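Side-chain contacts in CyaB (Pseudomonas aeruginosa, PDB 3R5G), which probably makes cyclic AMP from ATP as a membrane-bound adenylyl cyclase, of which this chain is the catalytic domain: residues Y39-E42 and M43-A47; V82-G85 and I86-K90; H91-V94 and L95-Q98. All blocks are in the same frame, centred on the assembly; numbering follows the deposited sequence.

Contact 1 of 3, residues Y39-E42 and M43-A47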
loop_
_atom_site.group_PDB
_atom_site.type_symbol
_atom_site.label_atom_id
_atom_site.label_comp_id
_atom_site.label_asym_id
_atom_site.label_seq_id
_atom_site.Cartn_x
_atom_site.Cartn_y
_atom_site.Cartn_z
ATOM N N TYR A 39 7.804 -13.433 10.562
ATOM C CA TYR A 39 8.298 -12.975 9.233
ATOM C C TYR A 39 8.698 -11.526 9.243
ATOM O O TYR A 39 9.796 -11.173 8.861
ATOM C CB TYR A 39 7.224 -13.218 8.176
ATOM C CG TYR A 39 7.618 -12.589 6.851
ATOM C CD1 TYR A 39 8.583 -13.199 5.977
ATOM C CD2 TYR A 39 7.028 -11.381 6.439
ATOM C CE1 TYR A 39 8.995 -12.562 4.777
ATOM C CE2 TYR A 39 7.395 -10.761 5.220
ATOM C CZ TYR A 39 8.409 -11.354 4.419
ATOM O OH TYR A 39 8.833 -10.814 3.228
ATOM N N LEU A 40 7.809 -10.636 9.729
ATOM C CA LEU A 40 8.138 -9.237 9.717
ATOM C C LEU A 40 9.340 -8.920 10.643
ATOM O O LEU A 40 10.153 -8.077 10.366
ATOM C CB LEU A 40 6.887 -8.415 10.112
ATOM C CG LEU A 40 5.773 -8.435 9.081
ATOM C CD1 LEU A 40 4.506 -7.740 9.683
ATOM C CD2 LEU A 40 6.139 -7.817 7.696
ATOM N N ASN A 41 9.439 -9.629 11.789
ATOM C CA ASN A 41 10.554 -9.399 12.692
ATOM C C ASN A 41 11.883 -9.853 12.022
ATOM O O ASN A 41 12.844 -9.132 12.073
ATOM C CB ASN A 41 10.352 -10.227 13.979
ATOM C CG ASN A 41 11.155 -9.680 15.116
ATOM O OD1 ASN A 41 11.144 -8.488 15.420
ATOM N ND2 ASN A 41 11.986 -10.550 15.680
ATOM N N GLU A 42 11.797 -10.998 11.323
ATOM C CA GLU A 42 13.040 -11.505 10.638
ATOM C C GLU A 42 13.443 -10.604 9.511
ATOM O O GLU A 42 14.602 -10.253 9.394
ATOM C CB GLU A 42 12.902 -12.905 10.086
ATOM C CG GLU A 42 12.739 -13.977 11.217
ATOM C CD GLU A 42 14.028 -14.080 12.034
ATOM O OE1 GLU A 42 15.063 -14.459 11.449
ATOM O OE2 GLU A 42 14.047 -13.713 13.239
ATOM N N MET A 43 12.427 -10.119 8.764
ATOM C CA MET A 43 12.768 -9.141 7.694
ATOM C C MET A 43 13.320 -7.845 8.221
ATOM O O MET A 43 14.237 -7.259 7.663
ATOM C CB MET A 43 11.558 -8.847 6.807
ATOM C CG MET A 43 11.069 -10.003 6.039
ATOM S SD MET A 43 12.274 -10.801 4.971
ATOM C CE MET A 43 12.683 -12.280 5.912
ATOM N N SER A 44 12.763 -7.334 9.340
ATOM C CA SER A 44 13.278 -6.175 9.971
ATOM C C SER A 44 14.764 -6.309 10.387
ATOM O O SER A 44 15.548 -5.383 10.167
ATOM C CB SER A 44 12.374 -5.870 11.180
ATOM O OG SER A 44 12.988 -4.834 11.887
ATOM N N LYS A 45 15.134 -7.445 10.962
ATOM C CA LYS A 45 16.489 -7.653 11.316
ATOM C C LYS A 45 17.442 -7.629 10.101
ATOM O O LYS A 45 18.490 -7.063 10.170
ATOM C CB LYS A 45 16.630 -9.025 11.972
ATOM C CG LYS A 45 15.927 -9.079 13.367
ATOM C CD LYS A 45 16.324 -10.322 14.053
ATOM C CE LYS A 45 15.850 -10.194 15.503
ATOM N NZ LYS A 45 15.306 -11.436 16.124
ATOM N N ILE A 46 17.005 -8.258 8.988
ATOM C CA ILE A 46 17.835 -8.166 7.789
ATOM C C ILE A 46 17.971 -6.747 7.197
ATOM O O ILE A 46 19.064 -6.327 6.871
ATOM C CB ILE A 46 17.308 -9.154 6.702
ATOM C CG1 ILE A 46 17.280 -10.571 7.251
ATOM C CG2 ILE A 46 18.190 -9.044 5.416
ATOM C CD1 ILE A 46 16.663 -11.649 6.406
ATOM N N ALA A 47 16.872 -5.981 7.179
ATOM C CA ALA A 47 16.965 -4.616 6.719
ATOM C C ALA A 47 17.886 -3.802 7.618
ATOM O O ALA A 47 18.687 -3.048 7.093
ATOM C CB ALA A 47 15.567 -3.962 6.693
HETATM O O HOH W 1 13.610 -10.608 17.949
#
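A Met-aromatic pair one helical turn apart, Tyr39 with Met43, marks the inward side of helix 29-50 in this class III cyclase catalytic domain. The methionine reaches the ring chiefly through carbon: CG of Met43 lies over one face, 3.7 Å from the centroid of the Tyr39 ring, displaced toward the rim at CZ, and makes a CH-pi contact. Sulfur follows more obliquely, with Met43 SD 4.5 Å from that centroid and 42° off the ring normal. A chi1 of 172° puts the Tyr39 ring beside the carbonyl carbon, toward Met43, while bends at chi2 and chi3 fold Met43 back so that its CE also approaches Tyr39 CE1. The same two residues share the backbone bond from Met43 N to Tyr39 O, which measures 2.8 Å and is nearly straight at 167°.

Polar groups occupy the outer side. Lys45 NZ and Asn41 ND2 both donate to one water, at 2.6 Å from Lys45 NZ and 2.8 Å from Asn41 ND2, which bridges two groups that could not bond each other directly. The same ammonium forms a long salt bridge with Glu42, 3.9 Å between Lys45 NZ and Glu42 OE2; the other carboxylate oxygen turns to His91 of helix 74-100. Asn41 OD1 accepts from the backbone N of Asp127 of the second subunit, so this turn takes part in the dimer interface. Around it, Tyr39 and Met43 pack on helix 74-100, Tyr39 also on strand 6-18, and Leu40 and Ser44 on strand 53-58.

Contact 2 of 3, residues V82-G85 and I86-K90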
loop_
_atom_site.group_PDB
_atom_site.type_symbol
_atom_site.label_atom_id
_atom_site.label_comp_id
_atom_site.label_asym_id
_atom_site.label_seq_id
_atom_site.Cartn_x
_atom_site.Cartn_y
_atom_site.Cartn_z
ATOM N N VAL A 82 19.792 -4.134 -2.933
ATOM C CA VAL A 82 19.608 -5.433 -3.673
ATOM C C VAL A 82 20.200 -6.588 -2.898
ATOM O O VAL A 82 19.633 -7.701 -2.935
ATOM C CB VAL A 82 20.223 -5.237 -5.036
ATOM C CG1 VAL A 82 20.123 -6.519 -5.955
ATOM C CG2 VAL A 82 19.404 -4.171 -5.796
ATOM N N SER A 83 21.347 -6.369 -2.241
ATOM C CA SER A 83 21.978 -7.417 -1.425
ATOM C C SER A 83 21.067 -7.777 -0.300
ATOM O O SER A 83 20.963 -8.971 0.048
ATOM C CB SER A 83 23.379 -6.954 -0.913
ATOM O OG SER A 83 24.212 -6.658 -2.028
ATOM N N MET A 84 20.354 -6.806 0.318
ATOM C CA MET A 84 19.363 -7.108 1.327
ATOM C C MET A 84 18.277 -8.015 0.749
ATOM O O MET A 84 17.885 -9.036 1.359
ATOM C CB MET A 84 18.846 -5.771 1.815
ATOM C CG MET A 84 17.729 -5.949 2.812
ATOM S SD MET A 84 16.706 -4.517 3.134
ATOM C CE MET A 84 15.868 -4.508 1.498
ATOM N N GLY A 85 17.827 -7.683 -0.459
ATOM C CA GLY A 85 16.794 -8.550 -1.059
ATOM C C GLY A 85 17.278 -9.965 -1.323
ATOM O O GLY A 85 16.515 -10.902 -1.046
ATOM N N ILE A 86 18.528 -10.111 -1.795
ATOM C CA ILE A 86 19.119 -11.433 -2.000
ATOM C C ILE A 86 19.098 -12.231 -0.683
ATOM O O ILE A 86 18.713 -13.414 -0.620
ATOM C CB ILE A 86 20.476 -11.363 -2.581
ATOM C CG1 ILE A 86 20.389 -10.911 -4.075
ATOM C CG2 ILE A 86 21.258 -12.708 -2.411
ATOM C CD1 ILE A 86 21.737 -10.422 -4.641
ATOM N N ALA A 87 19.522 -11.505 0.385
ATOM C CA ALA A 87 19.544 -12.119 1.658
ATOM C C ALA A 87 18.201 -12.509 2.198
ATOM O O ALA A 87 18.045 -13.556 2.879
ATOM C CB ALA A 87 20.279 -11.139 2.641
ATOM N N MET A 88 17.152 -11.695 2.001
ATOM C CA MET A 88 15.816 -12.014 2.416
ATOM C C MET A 88 15.310 -13.223 1.664
ATOM O O MET A 88 14.634 -14.055 2.276
ATOM C CB MET A 88 14.892 -10.812 2.183
ATOM C CG MET A 88 15.207 -9.623 3.113
ATOM S SD MET A 88 14.190 -8.217 2.636
ATOM C CE MET A 88 14.327 -7.227 4.138
ATOM N N ARG A 89 15.582 -13.285 0.364
ATOM C CA ARG A 89 15.100 -14.450 -0.420
ATOM C C ARG A 89 15.782 -15.717 0.105
ATOM O O ARG A 89 15.080 -16.795 0.176
ATOM C CB ARG A 89 15.418 -14.161 -1.882
ATOM C CG ARG A 89 15.012 -15.313 -2.786
ATOM C CD ARG A 89 14.952 -14.947 -4.258
ATOM N NE ARG A 89 16.303 -14.609 -4.698
ATOM C CZ ARG A 89 16.574 -14.090 -5.930
ATOM N NH1 ARG A 89 15.520 -13.909 -6.776
ATOM N NH2 ARG A 89 17.794 -13.797 -6.319
ATOM N N LYS A 90 17.081 -15.641 0.480
ATOM C CA LYS A 90 17.729 -16.832 1.057
ATOM C C LYS A 90 17.110 -17.159 2.386
ATOM O O LYS A 90 16.896 -18.342 2.696
ATOM C CB LYS A 90 19.223 -16.636 1.232
ATOM C CG LYS A 90 20.043 -16.548 0.004
ATOM C CD LYS A 90 21.468 -16.245 0.304
ATOM C CE LYS A 90 22.252 -16.097 -1.007
ATOM N NZ LYS A 90 23.612 -15.600 -0.829
#
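Met88 lays its side chain back across the turn toward Met84. Its CB sits 3.6 Å from Met84 O, and Met88 CG comes closer still, 3.3 Å from the same oxygen, because CG is anti to the carbonyl carbon (chi1 -68°) and runs beside the helix backbone. From there the chain is extended: SD still skirts Met84 O, and the terminal methyl meets the other thioether, with Met88 CE 3.7 Å from Met84 SD and 3.9 Å from Met84 CG. The two methionines thus cross at a slant, one methyl set against the other's sulfur, in a purely apolar contact. Met84 is bent at chi3 (70°), and its own methyl lies farther off than the sulfur does, with Met84 CE 4.1 Å from Met88 CE. The shared oxygen, Met84 O, also accepts the i-to-i+4 bond from Met88 N at 2.8 Å. This is the central part of helix 74-100, which packs its methionine side on Phe13 of strand 6-18 in the cyclase sheet, with Met43 and Tyr50 of helix 29-50 alongside. On another side of the helix Val82 and Ile86 meet loosely, 4.4 Å between Val82 CG1 and Ile86 CD1, and Val82 continues onto Ile168 and Ile114. One turn on from Gly85, whose carbonyl accepts from Arg89 N, the Arg89 guanidinium forms a salt bridge with Asp192 and hydrogen bonds to the carbonyls of Gly152 and Val190.

Contact 3 of 3, residues H91-V94 and L95-Q98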
loop_
_atom_site.group_PDB
_atom_site.type_symbol
_atom_site.label_atom_id
_atom_site.label_comp_id
_atom_site.label_asym_id
_atom_site.label_seq_id
_atom_site.Cartn_x
_atom_site.Cartn_y
_atom_site.Cartn_z
ATOM N N HIS A 91 16.782 -16.176 3.198
ATOM C CA HIS A 91 16.271 -16.490 4.526
ATOM C C HIS A 91 14.866 -17.044 4.445
ATOM O O HIS A 91 14.403 -17.826 5.286
ATOM C CB HIS A 91 16.306 -15.236 5.389
ATOM C CG HIS A 91 16.139 -15.541 6.828
ATOM N ND1 HIS A 91 17.073 -16.261 7.537
ATOM C CD2 HIS A 91 15.188 -15.138 7.701
ATOM C CE1 HIS A 91 16.660 -16.347 8.795
ATOM N NE2 HIS A 91 15.530 -15.659 8.925
ATOM N N MET A 92 14.144 -16.719 3.395
ATOM C CA MET A 92 12.841 -17.312 3.218
ATOM C C MET A 92 12.881 -18.794 3.098
ATOM O O MET A 92 11.902 -19.416 3.501
ATOM C CB MET A 92 12.144 -16.695 1.991
ATOM C CG MET A 92 11.364 -15.504 2.322
ATOM S SD MET A 92 9.844 -15.931 3.236
ATOM C CE MET A 92 8.509 -16.258 2.117
ATOM N N LYS A 93 13.995 -19.331 2.607
ATOM C CA LYS A 93 14.086 -20.833 2.549
ATOM C C LYS A 93 14.115 -21.390 3.956
ATOM O O LYS A 93 13.509 -22.446 4.251
ATOM C CB LYS A 93 15.361 -21.295 1.850
ATOM C CG LYS A 93 15.422 -20.770 0.435
ATOM C CD LYS A 93 16.695 -21.306 -0.228
ATOM C CE LYS A 93 16.744 -20.958 -1.717
ATOM N NZ LYS A 93 16.078 -19.621 -1.984
ATOM N N VAL A 94 14.843 -20.718 4.833
ATOM C CA VAL A 94 14.894 -21.127 6.236
ATOM C C VAL A 94 13.498 -21.003 6.862
ATOM O O VAL A 94 13.027 -21.914 7.561
ATOM C CB VAL A 94 15.852 -20.272 6.954
ATOM C CG1 VAL A 94 16.015 -20.724 8.401
ATOM C CG2 VAL A 94 17.270 -20.336 6.262
ATOM N N LEU A 95 12.825 -19.848 6.668
ATOM C CA LEU A 95 11.552 -19.695 7.278
ATOM C C LEU A 95 10.567 -20.724 6.785
ATOM O O LEU A 95 9.728 -21.186 7.592
ATOM C CB LEU A 95 11.035 -18.248 7.081
ATOM C CG LEU A 95 11.888 -17.172 7.758
ATOM C CD1 LEU A 95 11.296 -15.776 7.310
ATOM C CD2 LEU A 95 11.988 -17.272 9.311
ATOM N N ARG A 96 10.578 -21.018 5.487
ATOM C CA ARG A 96 9.660 -22.035 4.936
ATOM C C ARG A 96 9.903 -23.390 5.617
ATOM O O ARG A 96 8.959 -24.121 5.842
ATOM C CB ARG A 96 9.752 -22.218 3.429
ATOM C CG ARG A 96 9.048 -21.117 2.643
ATOM C CD ARG A 96 8.821 -21.589 1.208
ATOM N NE ARG A 96 10.126 -21.617 0.564
ATOM C CZ ARG A 96 10.710 -20.552 0.006
ATOM N NH1 ARG A 96 11.930 -20.649 -0.497
ATOM N NH2 ARG A 96 10.044 -19.412 -0.058
ATOM N N GLN A 97 11.164 -23.721 5.871
ATOM C CA GLN A 97 11.482 -25.044 6.503
ATOM C C GLN A 97 10.896 -25.031 7.921
ATOM O O GLN A 97 10.309 -26.013 8.423
ATOM C CB GLN A 97 12.999 -25.248 6.626
ATOM C CG GLN A 97 13.778 -25.374 5.288
ATOM C CD GLN A 97 15.304 -25.083 5.411
ATOM O OE1 GLN A 97 15.972 -25.508 6.382
ATOM N NE2 GLN A 97 15.861 -24.359 4.411
ATOM N N GLN A 98 11.037 -23.918 8.604
ATOM C CA GLN A 98 10.452 -23.817 9.925
ATOM C C GLN A 98 8.943 -23.939 9.869
ATOM O O GLN A 98 8.315 -24.646 10.704
ATOM C CB GLN A 98 10.844 -22.533 10.655
ATOM C CG GLN A 98 12.283 -22.457 10.867
ATOM C CD GLN A 98 12.742 -21.179 11.498
ATOM O OE1 GLN A 98 11.950 -20.212 11.676
ATOM N NE2 GLN A 98 14.011 -21.163 11.898
HETATM O O HOH W 2 13.140 -18.073 -1.155
#
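His91 and Leu95 meet at a slant one turn apart: the branched end of the leucine lies against the CD2-NE2 side of the imidazole, neither squarely over the ring nor at its rim. Leu95 CG is 3.9 Å from His91 CD2, and Leu95 CD2 is equally far from His91 NE2. The imidazole reaches Leu95 because chi1 (-165°) sets it on the carbonyl side of His91, and a hydrogen bond from NE2 to Glu42 OE1 helps fix how the ring is turned.

Arg96 bends at chi3 (-71°) and folds back over the preceding turn, crossing Met92 at about a right angle. One face of its guanidinium covers Met92 O, which lies 3.9 Å from the plane, over its centre; the same oxygen accepts the helical bond from Arg96 N at 2.9 Å. Lys93 instead runs side by side with Arg96 in the same direction, its CG 3.6 Å from Arg96 NH1. Their positive ends, Lys93 NZ and Arg96 NH1, are 4.5 Å apart, and a water between them accepts from both, at 2.9 Å from Arg96 NH1 and only weakly from the lysine. The water lies in the guanidinium plane, at its edge. Negative charge is supplied to Arg96 by Glu109, through a salt bridge at NH2 that probably offsets the neighbouring lysine.

Arg96 thereby ties this last part of helix 74-100 to the start of strand 109-116, where Met92 packs on Glu109 and Ile110, while His91, Met92 and Leu95 all lean on helix 29-50.

How the contacts relate
Contact 1 comes first along the chain, on helix 29-50; contacts 2 and 3 follow directly after one another on helix 74-100. Their centres are about 11 Å apart for contacts 1 and 2, and about 13 Å for each other pair. Contact 1 touches both others: Ile46 and Ala47 pack on the 82-90 turns, while Tyr39 packs on Met92, Glu42 on Leu95 and Ile46 on His91. Contacts 2 and 3 join only through the continuous helix. Their inward-facing side chains supply much of the packing between two helices beside the sheet of the cyclase catalytic domain, with contact 2 the most buried and contact 1 reaching the second subunit.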